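Local coordinates for protein cortical-lytic enzyme (Clostridium perfringens, PDB 5JIP) that probably hydrolyses the peptidoglycan of the spore cortex as a family 25 muramidase that takes part in cortical breakdown during germination, at residues D36-L50 / C63-K77. Numbering follows the deposited sequence.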
loop_
_atom_site.group_PDB
_atom_site.type_symbol
_atom_site.label_atom_id
_atom_site.label_comp_id
_atom_site.label_asym_id
_atom_site.label_seq_id
_atom_site.Cartn_x
_atom_site.Cartn_y
_atom_site.Cartn_z
ATOM N N ASP A 36 -18.443 16.883 6.197
ATOM C CA ASP A 36 -17.209 16.157 6.500
ATOM C C ASP A 36 -15.984 16.849 5.936
ATOM O O ASP A 36 -14.868 16.639 6.430
ATOM C CB ASP A 36 -17.280 14.745 5.936
ATOM C CG ASP A 36 -18.399 13.931 6.542
ATOM O OD1 ASP A 36 -18.335 13.627 7.752
ATOM O OD2 ASP A 36 -19.331 13.587 5.818
ATOM N N PHE A 37 -16.167 17.662 4.906
ATOM C CA PHE A 37 -15.061 18.336 4.245
ATOM C C PHE A 37 -15.646 19.536 3.531
ATOM O O PHE A 37 -16.854 19.594 3.275
ATOM C CB PHE A 37 -14.341 17.413 3.233
ATOM C CG PHE A 37 -15.262 16.845 2.171
ATOM C CD1 PHE A 37 -15.626 17.599 1.055
ATOM C CD2 PHE A 37 -15.795 15.578 2.304
ATOM C CE1 PHE A 37 -16.483 17.098 0.104
ATOM C CE2 PHE A 37 -16.646 15.066 1.349
ATOM C CZ PHE A 37 -16.992 15.827 0.237
ATOM N N ILE A 38 -14.779 20.499 3.215
ATOM C CA ILE A 38 -15.144 21.632 2.365
ATOM C C ILE A 38 -14.038 21.854 1.342
ATOM O O ILE A 38 -12.860 22.005 1.701
ATOM C CB ILE A 38 -15.364 22.943 3.165
ATOM C CG1 ILE A 38 -16.527 22.794 4.135
ATOM C CG2 ILE A 38 -15.600 24.113 2.217
ATOM C CD1 ILE A 38 -16.615 23.937 5.114
ATOM N N TYR A 39 -14.423 21.956 0.068
ATOM C CA TYR A 39 -13.526 22.412 -0.994
ATOM C C TYR A 39 -13.755 23.886 -1.319
ATOM O O TYR A 39 -14.890 24.359 -1.325
ATOM C CB TYR A 39 -13.699 21.575 -2.262
ATOM C CG TYR A 39 -12.672 20.460 -2.344
ATOM C CD1 TYR A 39 -11.337 20.725 -2.642
ATOM C CD2 TYR A 39 -13.032 19.150 -2.108
ATOM C CE1 TYR A 39 -10.405 19.708 -2.717
ATOM C CE2 TYR A 39 -12.098 18.124 -2.161
ATOM C CZ TYR A 39 -10.797 18.397 -2.452
ATOM O OH TYR A 39 -9.922 17.333 -2.480
ATOM N N LEU A 40 -12.649 24.607 -1.550
ATOM C CA LEU A 40 -12.633 26.028 -1.882
ATOM C C LEU A 40 -11.908 26.239 -3.204
ATOM O O LEU A 40 -10.936 25.549 -3.508
ATOM C CB LEU A 40 -11.886 26.851 -0.825
ATOM C CG LEU A 40 -12.252 26.594 0.650
ATOM C CD1 LEU A 40 -11.242 27.310 1.565
ATOM C CD2 LEU A 40 -13.682 27.023 0.906
ATOM N N ARG A 41 -12.357 27.213 -3.981
ATOM C CA ARG A 41 -11.514 27.693 -5.066
ATOM C C ARG A 41 -10.332 28.452 -4.489
ATOM O O ARG A 41 -10.497 29.409 -3.721
ATOM C CB ARG A 41 -12.288 28.593 -6.034
ATOM C CG ARG A 41 -11.408 29.029 -7.229
ATOM C CD ARG A 41 -12.216 29.688 -8.358
ATOM N NE ARG A 41 -12.648 31.036 -8.009
ATOM C CZ ARG A 41 -13.128 31.914 -8.887
ATOM N NH1 ARG A 41 -13.275 31.557 -10.158
ATOM N NH2 ARG A 41 -13.450 33.141 -8.489
ATOM N N ALA A 42 -9.143 28.039 -4.880
ATOM C CA ALA A 42 -7.930 28.783 -4.569
ATOM C C ALA A 42 -7.651 29.821 -5.630
ATOM O O ALA A 42 -7.340 30.970 -5.303
ATOM C CB ALA A 42 -6.731 27.855 -4.451
ATOM N N SER A 43 -7.721 29.414 -6.896
ATOM C CA SER A 43 -7.232 30.233 -7.999
ATOM C C SER A 43 -7.917 29.776 -9.269
ATOM O O SER A 43 -8.612 28.758 -9.303
ATOM C CB SER A 43 -5.713 30.131 -8.168
ATOM O OG SER A 43 -5.300 28.762 -8.301
ATOM N N GLY A 44 -7.689 30.536 -10.325
ATOM C CA GLY A 44 -8.275 30.209 -11.605
ATOM C C GLY A 44 -7.723 31.097 -12.689
ATOM O O GLY A 44 -7.297 32.223 -12.437
ATOM N N SER A 45 -7.693 30.552 -13.898
ATOM C CA SER A 45 -7.209 31.238 -15.082
ATOM C C SER A 45 -8.320 31.393 -16.118
ATOM O O SER A 45 -8.037 31.713 -17.283
ATOM C CB SER A 45 -6.014 30.462 -15.648
ATOM O OG SER A 45 -4.938 30.409 -14.701
ATOM N N GLY A 46 -9.569 31.174 -15.706
ATOM C CA GLY A 46 -10.701 31.204 -16.614
ATOM C C GLY A 46 -10.929 32.547 -17.279
ATOM O O GLY A 46 -11.518 32.609 -18.365
ATOM N N THR A 47 -10.488 33.632 -16.649
ATOM C CA THR A 47 -10.639 34.955 -17.250
ATOM C C THR A 47 -9.514 35.309 -18.217
ATOM O O THR A 47 -9.546 36.408 -18.787
ATOM C CB THR A 47 -10.726 36.062 -16.173
ATOM O OG1 THR A 47 -9.453 36.237 -15.546
ATOM C CG2 THR A 47 -11.800 35.740 -15.139
ATOM N N GLY A 48 -8.523 34.422 -18.413
ATOM C CA GLY A 48 -7.393 34.674 -19.287
ATOM C C GLY A 48 -6.092 34.964 -18.571
ATOM O O GLY A 48 -5.037 34.943 -19.210
ATOM N N LYS A 49 -6.138 35.229 -17.269
ATOM C CA LYS A 49 -4.946 35.373 -16.449
ATOM C C LYS A 49 -5.230 34.751 -15.085
ATOM O O LYS A 49 -6.387 34.598 -14.688
ATOM C CB LYS A 49 -4.529 36.840 -16.279
ATOM C CG LYS A 49 -5.412 37.669 -15.326
ATOM C CD LYS A 49 -4.758 39.026 -14.974
ATOM C CE LYS A 49 -5.393 39.655 -13.744
ATOM N NZ LYS A 49 -5.453 41.151 -13.827
ATOM N N LEU A 50 -4.156 34.420 -14.372
ATOM C CA LEU A 50 -4.257 33.850 -13.032
ATOM C C LEU A 50 -4.844 34.867 -12.054
ATOM O O LEU A 50 -4.314 35.974 -11.899
ATOM C CB LEU A 50 -2.874 33.401 -12.561
ATOM C CG LEU A 50 -2.776 32.550 -11.283
ATOM C CD1 LEU A 50 -3.064 33.320 -9.990
ATOM C CD2 LEU A 50 -3.686 31.362 -11.373
ATOM N N CYS A 63 -11.666 27.650 7.952
ATOM C CA CYS A 63 -11.822 26.200 7.992
ATOM C C CYS A 63 -10.748 25.565 8.867
ATOM O O CYS A 63 -11.028 24.654 9.661
ATOM C CB CYS A 63 -11.789 25.619 6.574
ATOM S SG CYS A 63 -13.302 25.863 5.625
ATOM N N ARG A 64 -9.509 26.020 8.728
ATOM C CA ARG A 64 -8.435 25.478 9.545
ATOM C C ARG A 64 -8.666 25.805 11.009
ATOM O O ARG A 64 -8.432 24.961 11.892
ATOM C CB ARG A 64 -7.093 26.029 9.086
ATOM C CG ARG A 64 -6.479 25.249 7.863
ATOM C CD ARG A 64 -5.834 23.972 8.350
ATOM N NE ARG A 64 -5.394 23.078 7.276
ATOM C CZ ARG A 64 -4.225 23.176 6.648
ATOM N NH1 ARG A 64 -3.396 24.171 6.947
ATOM N NH2 ARG A 64 -3.899 22.285 5.704
ATOM N N ARG A 65 -9.120 27.028 11.284
ATOM C CA ARG A 65 -9.357 27.427 12.667
ATOM C C ARG A 65 -10.417 26.525 13.298
ATOM O O ARG A 65 -10.338 26.193 14.489
ATOM C CB ARG A 65 -9.782 28.895 12.738
ATOM C CG ARG A 65 -9.760 29.484 14.197
ATOM C CD ARG A 65 -10.282 30.920 14.282
ATOM N NE ARG A 65 -11.699 30.883 14.021
ATOM C CZ ARG A 65 -12.610 30.513 14.907
ATOM N NH1 ARG A 65 -12.259 30.230 16.156
ATOM N NH2 ARG A 65 -13.870 30.432 14.526
ATOM N N LEU A 66 -11.412 26.121 12.516
ATOM C CA LEU A 66 -12.503 25.297 13.020
ATOM C C LEU A 66 -12.235 23.801 12.905
ATOM O O LEU A 66 -13.075 23.000 13.340
ATOM C CB LEU A 66 -13.793 25.620 12.278
ATOM C CG LEU A 66 -14.344 27.021 12.522
ATOM C CD1 LEU A 66 -15.537 27.287 11.630
ATOM C CD2 LEU A 66 -14.698 27.200 13.955
ATOM N N GLY A 67 -11.099 23.403 12.351
ATOM C CA GLY A 67 -10.810 22.001 12.226
ATOM C C GLY A 67 -11.601 21.301 11.141
ATOM O O GLY A 67 -11.728 20.080 11.186
ATOM N N ILE A 68 -12.148 22.046 10.178
ATOM C CA ILE A 68 -12.919 21.439 9.092
ATOM C C ILE A 68 -11.949 21.003 8.003
ATOM O O ILE A 68 -11.229 21.848 7.448
ATOM C CB ILE A 68 -13.959 22.385 8.492
ATOM C CG1 ILE A 68 -14.902 22.942 9.577
ATOM C CG2 ILE A 68 -14.770 21.634 7.437
ATOM C CD1 ILE A 68 -15.784 24.051 9.052
ATOM N N PRO A 69 -11.895 19.720 7.655
ATOM C CA PRO A 69 -10.975 19.297 6.584
ATOM C C PRO A 69 -11.236 20.093 5.323
ATOM O O PRO A 69 -12.366 20.154 4.832
ATOM C CB PRO A 69 -11.286 17.808 6.403
ATOM C CG PRO A 69 -11.825 17.385 7.756
ATOM C CD PRO A 69 -12.615 18.578 8.245
ATOM N N CYS A 70 -10.174 20.707 4.816
ATOM C CA CYS A 70 -10.270 21.757 3.822
ATOM C C CYS A 70 -9.308 21.496 2.672
ATOM O O CYS A 70 -8.142 21.158 2.887
ATOM C CB CYS A 70 -9.982 23.109 4.483
ATOM S SG CYS A 70 -10.213 24.521 3.381
ATOM N N GLY A 71 -9.794 21.649 1.444
ATOM C CA GLY A 71 -8.943 21.540 0.279
ATOM C C GLY A 71 -9.302 22.632 -0.709
ATOM O O GLY A 71 -10.282 23.352 -0.514
ATOM N N ALA A 72 -8.515 22.737 -1.784
ATOM C CA ALA A 72 -8.803 23.800 -2.744
ATOM C C ALA A 72 -8.502 23.369 -4.168
ATOM O O ALA A 72 -7.689 22.469 -4.422
ATOM C CB ALA A 72 -8.016 25.055 -2.400
ATOM N N TYR A 73 -9.120 24.089 -5.106
ATOM C CA TYR A 73 -8.979 23.784 -6.511
ATOM C C TYR A 73 -8.509 25.001 -7.297
ATOM O O TYR A 73 -8.638 26.159 -6.860
ATOM C CB TYR A 73 -10.283 23.246 -7.106
ATOM C CG TYR A 73 -11.467 24.173 -7.128
ATOM C CD1 TYR A 73 -11.624 25.130 -8.133
ATOM C CD2 TYR A 73 -12.462 24.062 -6.174
ATOM C CE1 TYR A 73 -12.712 25.959 -8.150
ATOM C CE2 TYR A 73 -13.567 24.901 -6.187
ATOM C CZ TYR A 73 -13.683 25.840 -7.174
ATOM O OH TYR A 73 -14.780 26.665 -7.166
ATOM N N HIS A 74 -7.922 24.694 -8.448
ATOM C CA HIS A 74 -7.547 25.657 -9.475
ATOM C C HIS A 74 -8.413 25.458 -10.716
ATOM O O HIS A 74 -8.489 24.345 -11.252
ATOM C CB HIS A 74 -6.072 25.500 -9.860
ATOM C CG HIS A 74 -5.674 26.328 -11.041
ATOM N ND1 HIS A 74 -5.524 27.694 -10.970
ATOM C CD2 HIS A 74 -5.405 25.985 -12.326
ATOM C CE1 HIS A 74 -5.161 28.154 -12.159
ATOM N NE2 HIS A 74 -5.091 27.137 -13.000
ATOM N N PHE A 75 -9.010 26.541 -11.220
ATOM C CA PHE A 75 -9.776 26.464 -12.459
ATOM C C PHE A 75 -8.810 26.573 -13.629
ATOM O O PHE A 75 -8.177 27.617 -13.845
ATOM C CB PHE A 75 -10.856 27.539 -12.541
ATOM C CG PHE A 75 -11.704 27.413 -13.763
ATOM C CD1 PHE A 75 -11.320 27.992 -14.960
ATOM C CD2 PHE A 75 -12.876 26.694 -13.719
ATOM C CE1 PHE A 75 -12.095 27.853 -16.095
ATOM C CE2 PHE A 75 -13.656 26.541 -14.854
ATOM C CZ PHE A 75 -13.276 27.140 -16.029
ATOM N N ALA A 76 -8.711 25.495 -14.395
ATOM C CA ALA A 76 -7.706 25.388 -15.441
ATOM C C ALA A 76 -8.085 26.199 -16.680
ATOM O O ALA A 76 -9.263 26.343 -17.022
ATOM C CB ALA A 76 -7.539 23.935 -15.826
ATOM N N LYS A 77 -7.069 26.720 -17.366
ATOM C CA LYS A 77 -7.224 27.160 -18.752
ATOM C C LYS A 77 -6.238 26.401 -19.634
ATOM O O LYS A 77 -5.088 26.829 -19.825
ATOM C CB LYS A 77 -7.041 28.664 -18.898
ATOM C CG LYS A 77 -7.575 29.117 -20.263
ATOM C CD LYS A 77 -7.822 30.610 -20.371
ATOM C CE LYS A 77 -8.510 30.958 -21.720
ATOM N NZ LYS A 77 -9.964 30.496 -21.816
HETATM O O HOH W 1 -11.932 30.331 -19.760
#
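The Tyr73 ring lies with one face against Arg41, whose CA sits 3.6 Å from the ring centroid in a CH-pi contact close to the normal, with Arg41 CB near Tyr73 CZ. Tyr73 owes this to its first torsion (64°), which sets CG between backbone N and carbonyl carbon and folds the ring over the neighbouring strand. A long side chain suits Arg41: its guanidinium passes beyond the tyrosine to salt bridges with Asp53 and Glu21. At the edge of the His74 ring, Ser43 OG hydrogen-bonds ND1 at 2.9 Å, while Ser45 OG and Leu50 CD2 touch CE1; Gln88 takes NE2, so both nitrogens are engaged and the imidazole's rotation is fixed. Gly71, lacking a side chain, leaves space for the Tyr39 ring, whose CD1 comes 3.4 Å from Gly71 C. On the face bearing Leu40, Leu40 CD1 meets Cys70 SG at 3.5 Å, and Ile38 CD1 touches both Cys63 SG and Ile68 CG2. Backbone bonds of the parallel pairing run from Ile38 to Ser45; a beta bulge between Arg41 and Ser43 shifts the register by one, and there Tyr73 O accepts Ala42 N and, weakly, Ser43 N. Strands 38-44 and 70-75, joined through helix 56-66, form a beta-alpha-beta crossover of the TIM-barrel-like family 25 domain.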